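Local coordinates for protein beta-galactosidase/beta-glucuronidase (Faecalibacterium prausnitzii L2-6, PDB 6MVF) that binds flavin mononucleotide and, as a beta-glucuronidase of glycoside hydrolase family 2, probably hydrolyses beta-glycosidic bonds such as those of glucuronides, at residues K562-K565 with D566-V570; L126-D129 with G130-L134. One frame throughout, in Å; residues are numbered along the deposited sequence.

Overall arrangement
Both interactions are local, each made within one continuous run of chain where a loop passes into regular structure. Interaction 2 (126-134) starts strand 131-139 in the region assigned to the family 2 sugar-binding domain and lies at the surface, its centre about 37 Å from the centre of the chain. Interaction 1 (562-570) comes much later in sequence, at the beginning of helix 566-575 in the TIM-barrel region; it is buried, its centre about 19 Å from that same point. The two lie on opposite sides of the chain's centre, about 51 Å between centres and 33 Å between nearest atoms. Neither is at the flavin mononucleotide pocket, which includes D174, Y177, F202 and K379.

Interaction 1: K562-K565 with D566-V570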
loop_
_atom_site.group_PDB
_atom_site.type_symbol
_atom_site.label_atom_id
_atom_site.label_comp_id
_atom_site.label_asym_id
_atom_site.label_seq_id
_atom_site.Cartn_x
_atom_site.Cartn_y
_atom_site.Cartn_z
ATOM N N LYS A 562 -12.089 -9.258 -20.984
ATOM C CA LYS A 562 -12.029 -10.529 -20.270
ATOM C C LYS A 562 -11.637 -11.721 -21.145
ATOM O O LYS A 562 -10.945 -12.625 -20.665
ATOM C CB LYS A 562 -13.377 -10.817 -19.603
ATOM C CG LYS A 562 -13.676 -9.927 -18.429
ATOM C CD LYS A 562 -14.775 -10.510 -17.551
ATOM C CE LYS A 562 -14.907 -9.697 -16.280
ATOM N NZ LYS A 562 -13.579 -9.542 -15.624
ATOM N N THR A 563 -12.072 -11.763 -22.409
ATOM C CA THR A 563 -12.002 -12.975 -23.218
ATOM C C THR A 563 -11.142 -12.728 -24.449
ATOM O O THR A 563 -11.499 -11.930 -25.322
ATOM C CB THR A 563 -13.402 -13.466 -23.615
ATOM O OG1 THR A 563 -14.171 -13.705 -22.439
ATOM C CG2 THR A 563 -13.326 -14.771 -24.379
ATOM N N ARG A 564 -10.020 -13.433 -24.513
ATOM C CA ARG A 564 -9.147 -13.433 -25.669
ATOM C C ARG A 564 -9.703 -14.386 -26.717
ATOM O O ARG A 564 -9.864 -15.590 -26.455
ATOM C CB ARG A 564 -7.747 -13.850 -25.249
ATOM C CG ARG A 564 -7.080 -12.868 -24.303
ATOM C CD ARG A 564 -6.063 -13.572 -23.414
ATOM N NE ARG A 564 -5.323 -12.626 -22.588
ATOM C CZ ARG A 564 -5.843 -11.997 -21.535
ATOM N NH1 ARG A 564 -7.110 -12.225 -21.178
ATOM N NH2 ARG A 564 -5.102 -11.126 -20.847
ATOM N N LYS A 565 -10.001 -13.853 -27.901
ATOM C CA LYS A 565 -10.488 -14.712 -28.959
ATOM C C LYS A 565 -9.339 -15.555 -29.504
ATOM O O LYS A 565 -8.168 -15.341 -29.186
ATOM C CB LYS A 565 -11.138 -13.878 -30.053
ATOM C CG LYS A 565 -12.264 -13.006 -29.555
ATOM C CD LYS A 565 -12.805 -12.172 -30.677
ATOM C CE LYS A 565 -13.695 -11.096 -30.141
ATOM N NZ LYS A 565 -14.047 -10.170 -31.252
ATOM N N ASP A 566 -9.680 -16.544 -30.329
ATOM C CA ASP A 566 -8.635 -17.413 -30.860
ATOM C C ASP A 566 -7.673 -16.635 -31.758
ATOM O O ASP A 566 -6.496 -16.998 -31.867
ATOM C CB ASP A 566 -9.264 -18.605 -31.598
ATOM C CG ASP A 566 -9.831 -19.689 -30.631
ATOM O OD1 ASP A 566 -9.565 -19.666 -29.391
ATOM O OD2 ASP A 566 -10.555 -20.579 -31.136
ATOM N N SER A 567 -8.149 -15.547 -32.376
ATOM C CA SER A 567 -7.283 -14.688 -33.182
ATOM C C SER A 567 -6.170 -14.081 -32.356
ATOM O O SER A 567 -5.087 -13.809 -32.887
ATOM C CB SER A 567 -8.091 -13.554 -33.820
ATOM O OG SER A 567 -8.863 -14.028 -34.895
ATOM N N PHE A 568 -6.446 -13.799 -31.079
ATOM C CA PHE A 568 -5.430 -13.260 -30.189
ATOM C C PHE A 568 -4.213 -14.180 -30.127
ATOM O O PHE A 568 -3.071 -13.720 -30.228
ATOM C CB PHE A 568 -6.054 -13.048 -28.816
ATOM C CG PHE A 568 -5.073 -12.750 -27.724
ATOM C CD1 PHE A 568 -4.393 -13.787 -27.072
ATOM C CD2 PHE A 568 -4.864 -11.434 -27.310
ATOM C CE1 PHE A 568 -3.500 -13.502 -26.066
ATOM C CE2 PHE A 568 -3.982 -11.145 -26.289
ATOM C CZ PHE A 568 -3.295 -12.170 -25.667
ATOM N N TYR A 569 -4.440 -15.490 -29.992
ATOM C CA TYR A 569 -3.352 -16.447 -29.818
ATOM C C TYR A 569 -2.609 -16.738 -31.112
ATOM O O TYR A 569 -1.457 -17.181 -31.055
ATOM C CB TYR A 569 -3.892 -17.748 -29.206
ATOM C CG TYR A 569 -4.417 -17.549 -27.797
ATOM C CD1 TYR A 569 -3.549 -17.555 -26.699
ATOM C CD2 TYR A 569 -5.768 -17.318 -27.563
ATOM C CE1 TYR A 569 -4.022 -17.360 -25.402
ATOM C CE2 TYR A 569 -6.256 -17.109 -26.264
ATOM C CZ TYR A 569 -5.378 -17.131 -25.198
ATOM O OH TYR A 569 -5.849 -16.922 -23.935
ATOM N N VAL A 570 -3.231 -16.505 -32.273
ATOM C CA VAL A 570 -2.471 -16.469 -33.518
ATOM C C VAL A 570 -1.332 -15.455 -33.405
ATOM O O VAL A 570 -0.157 -15.780 -33.605
ATOM C CB VAL A 570 -3.387 -16.131 -34.708
ATOM C CG1 VAL A 570 -2.534 -15.803 -35.958
ATOM C CG2 VAL A 570 -4.391 -17.262 -34.980
#
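The aliphatic part of R564 lies over one face of the F568 ring, the two side chains running side by side in the same direction. R564 CG stands 3.8 Å from the centroid of that ring, 3° off its normal, a CH-pi contact. Farther along the extended chain, R564 CD comes 3.7 Å from F568 CE1. The guanidinium plane stands steeply to the ring, and the methylenes, not the charged group, lie on its face. The F568 side chain leaves with chi1 169°, CG opposite the backbone N, which carries its ring back alongside R564. Y569 crosses R564 at about a right angle: its CE2 is 3.7 Å from R564 CB and its OH 3.4 Å from R564 CD. A long residue with a greasy stem and a polar tip suits this place against two aromatics. Were F568 an alanine, the R564 methylenes would probably lose the ring face they lie on, leaving that arm freer to swing. F568 N donates to K565 O (3.0 Å, bent at 132°), an i to i+3 bond as the chain enters the helix. K565 leads its amine away to a salt bridge with D537 and to the carbonyls of G555 and G491. R564 and F568 also pack on helix 314-327, S567 and V570 on helix 507-522: this is the N-terminal turn of helix 566-575, set between those two on the outside of the TIM barrel.

Interaction 2: L126-D129 with G130-L134; sequences LCRD and GDNEL
N132 reaches back across the turn and pairs its amide with both backbone polar groups of R128. R128 N donates to N132 OD1 over 2.8 Å in a nearly straight bond (168°), in the carbonyl plane and on a lone pair. The other half of the amide answers: N132 ND2 gives a hydrogen to R128 O, also at 2.8 Å, with that oxygen close to the amide plane. Asparagine suits the place because its short side chain carries a donor and an acceptor side by side, and two bonds to one residue fix the rotation of the amide. R128 returns the grip. Its CG sits between the backbone N and the carbonyl carbon (chi1 69°), and a bend at chi2 carries the chain past N132 in the opposite direction, CG passing 3.5 Å from N132 OD1. NE then donates to D131 O (3.0 Å), edge-on and in the guanidinium plane. At the outer corner G130 readily takes a positive phi (71°), where a side chain would probably come too near D129 O. N132 OD1 also accepts from N105 ND2, and D131 forms a salt bridge with K78. The turn thus feeds strand 131-139 into a six-stranded antiparallel sheet between strands 70-78 and 99-104, N132 sharing backbone hydrogen bonding with F77 and E133 with N105.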
loop_
_atom_site.group_PDB
_atom_site.type_symbol
_atom_site.label_atom_id
_atom_site.label_comp_id
_atom_site.label_asym_id
_atom_site.label_seq_id
_atom_site.Cartn_x
_atom_site.Cartn_y
_atom_site.Cartn_z
ATOM N N LEU A 126 -12.456 35.650 -11.762
ATOM C CA LEU A 126 -13.830 35.225 -11.538
ATOM C C LEU A 126 -14.020 34.547 -10.185
ATOM O O LEU A 126 -15.120 34.071 -9.889
ATOM C CB LEU A 126 -14.274 34.292 -12.665
ATOM C CG LEU A 126 -13.734 34.738 -14.031
ATOM C CD1 LEU A 126 -14.069 33.720 -15.139
ATOM C CD2 LEU A 126 -14.230 36.129 -14.395
ATOM N N CYS A 127 -12.987 34.521 -9.348
ATOM C CA CYS A 127 -13.005 33.795 -8.089
ATOM C C CYS A 127 -13.228 34.738 -6.917
ATOM O O CYS A 127 -12.656 35.834 -6.861
ATOM C CB CYS A 127 -11.688 33.041 -7.875
ATOM S SG CYS A 127 -11.480 31.560 -8.884
ATOM N N ARG A 128 -14.055 34.296 -5.981
ATOM C CA ARG A 128 -14.209 34.929 -4.683
ATOM C C ARG A 128 -13.747 33.951 -3.607
ATOM O O ARG A 128 -13.648 32.743 -3.835
ATOM C CB ARG A 128 -15.663 35.338 -4.444
ATOM C CG ARG A 128 -16.584 34.171 -4.269
ATOM C CD ARG A 128 -17.873 34.352 -5.035
ATOM N NE ARG A 128 -18.722 33.186 -4.837
ATOM C CZ ARG A 128 -19.969 33.068 -5.275
ATOM N NH1 ARG A 128 -20.535 34.049 -5.970
ATOM N NH2 ARG A 128 -20.648 31.955 -5.012
ATOM N N ASP A 129 -13.444 34.483 -2.434
ATOM C CA ASP A 129 -13.102 33.621 -1.317
ATOM C C ASP A 129 -14.284 32.728 -0.944
ATOM O O ASP A 129 -15.448 33.038 -1.213
ATOM C CB ASP A 129 -12.668 34.456 -0.114
ATOM C CG ASP A 129 -11.648 35.509 -0.491
ATOM O OD1 ASP A 129 -11.512 35.768 -1.712
ATOM O OD2 ASP A 129 -10.986 36.060 0.423
ATOM N N GLY A 130 -13.965 31.596 -0.322
ATOM C CA GLY A 130 -14.987 30.631 0.022
ATOM C C GLY A 130 -15.521 29.930 -1.211
ATOM O O GLY A 130 -14.832 29.759 -2.220
ATOM N N ASP A 131 -16.785 29.533 -1.126
ATOM C CA ASP A 131 -17.386 28.740 -2.185
ATOM C C ASP A 131 -17.483 29.539 -3.478
ATOM O O ASP A 131 -17.731 30.747 -3.465
ATOM C CB ASP A 131 -18.767 28.255 -1.753
ATOM C CG ASP A 131 -18.702 27.148 -0.711
ATOM O OD1 ASP A 131 -17.586 26.663 -0.427
ATOM O OD2 ASP A 131 -19.768 26.760 -0.175
ATOM N N ASN A 132 -17.244 28.854 -4.595
ATOM C CA ASN A 132 -17.501 29.365 -5.934
ATOM C C ASN A 132 -18.324 28.317 -6.671
ATOM O O ASN A 132 -18.417 27.170 -6.234
ATOM C CB ASN A 132 -16.192 29.673 -6.698
ATOM C CG ASN A 132 -15.374 30.774 -6.048
ATOM O OD1 ASN A 132 -15.251 31.881 -6.584
ATOM N ND2 ASN A 132 -14.809 30.479 -4.880
ATOM N N GLU A 133 -18.937 28.705 -7.787
ATOM C CA GLU A 133 -19.667 27.758 -8.628
ATOM C C GLU A 133 -18.982 27.592 -9.982
ATOM O O GLU A 133 -18.643 28.578 -10.646
ATOM C CB GLU A 133 -21.124 28.185 -8.814
ATOM C CG GLU A 133 -22.094 27.410 -7.904
ATOM C CD GLU A 133 -22.486 26.023 -8.457
ATOM O OE1 GLU A 133 -22.686 25.885 -9.691
ATOM O OE2 GLU A 133 -22.606 25.066 -7.649
ATOM N N LEU A 134 -18.778 26.340 -10.375
ATOM C CA LEU A 134 -18.165 25.972 -11.644
ATOM C C LEU A 134 -19.210 25.296 -12.526
ATOM O O LEU A 134 -19.848 24.321 -12.101
ATOM C CB LEU A 134 -16.971 25.039 -11.406
ATOM C CG LEU A 134 -16.211 24.407 -12.571
ATOM C CD1 LEU A 134 -15.683 25.487 -13.456
ATOM C CD2 LEU A 134 -15.062 23.527 -12.059
#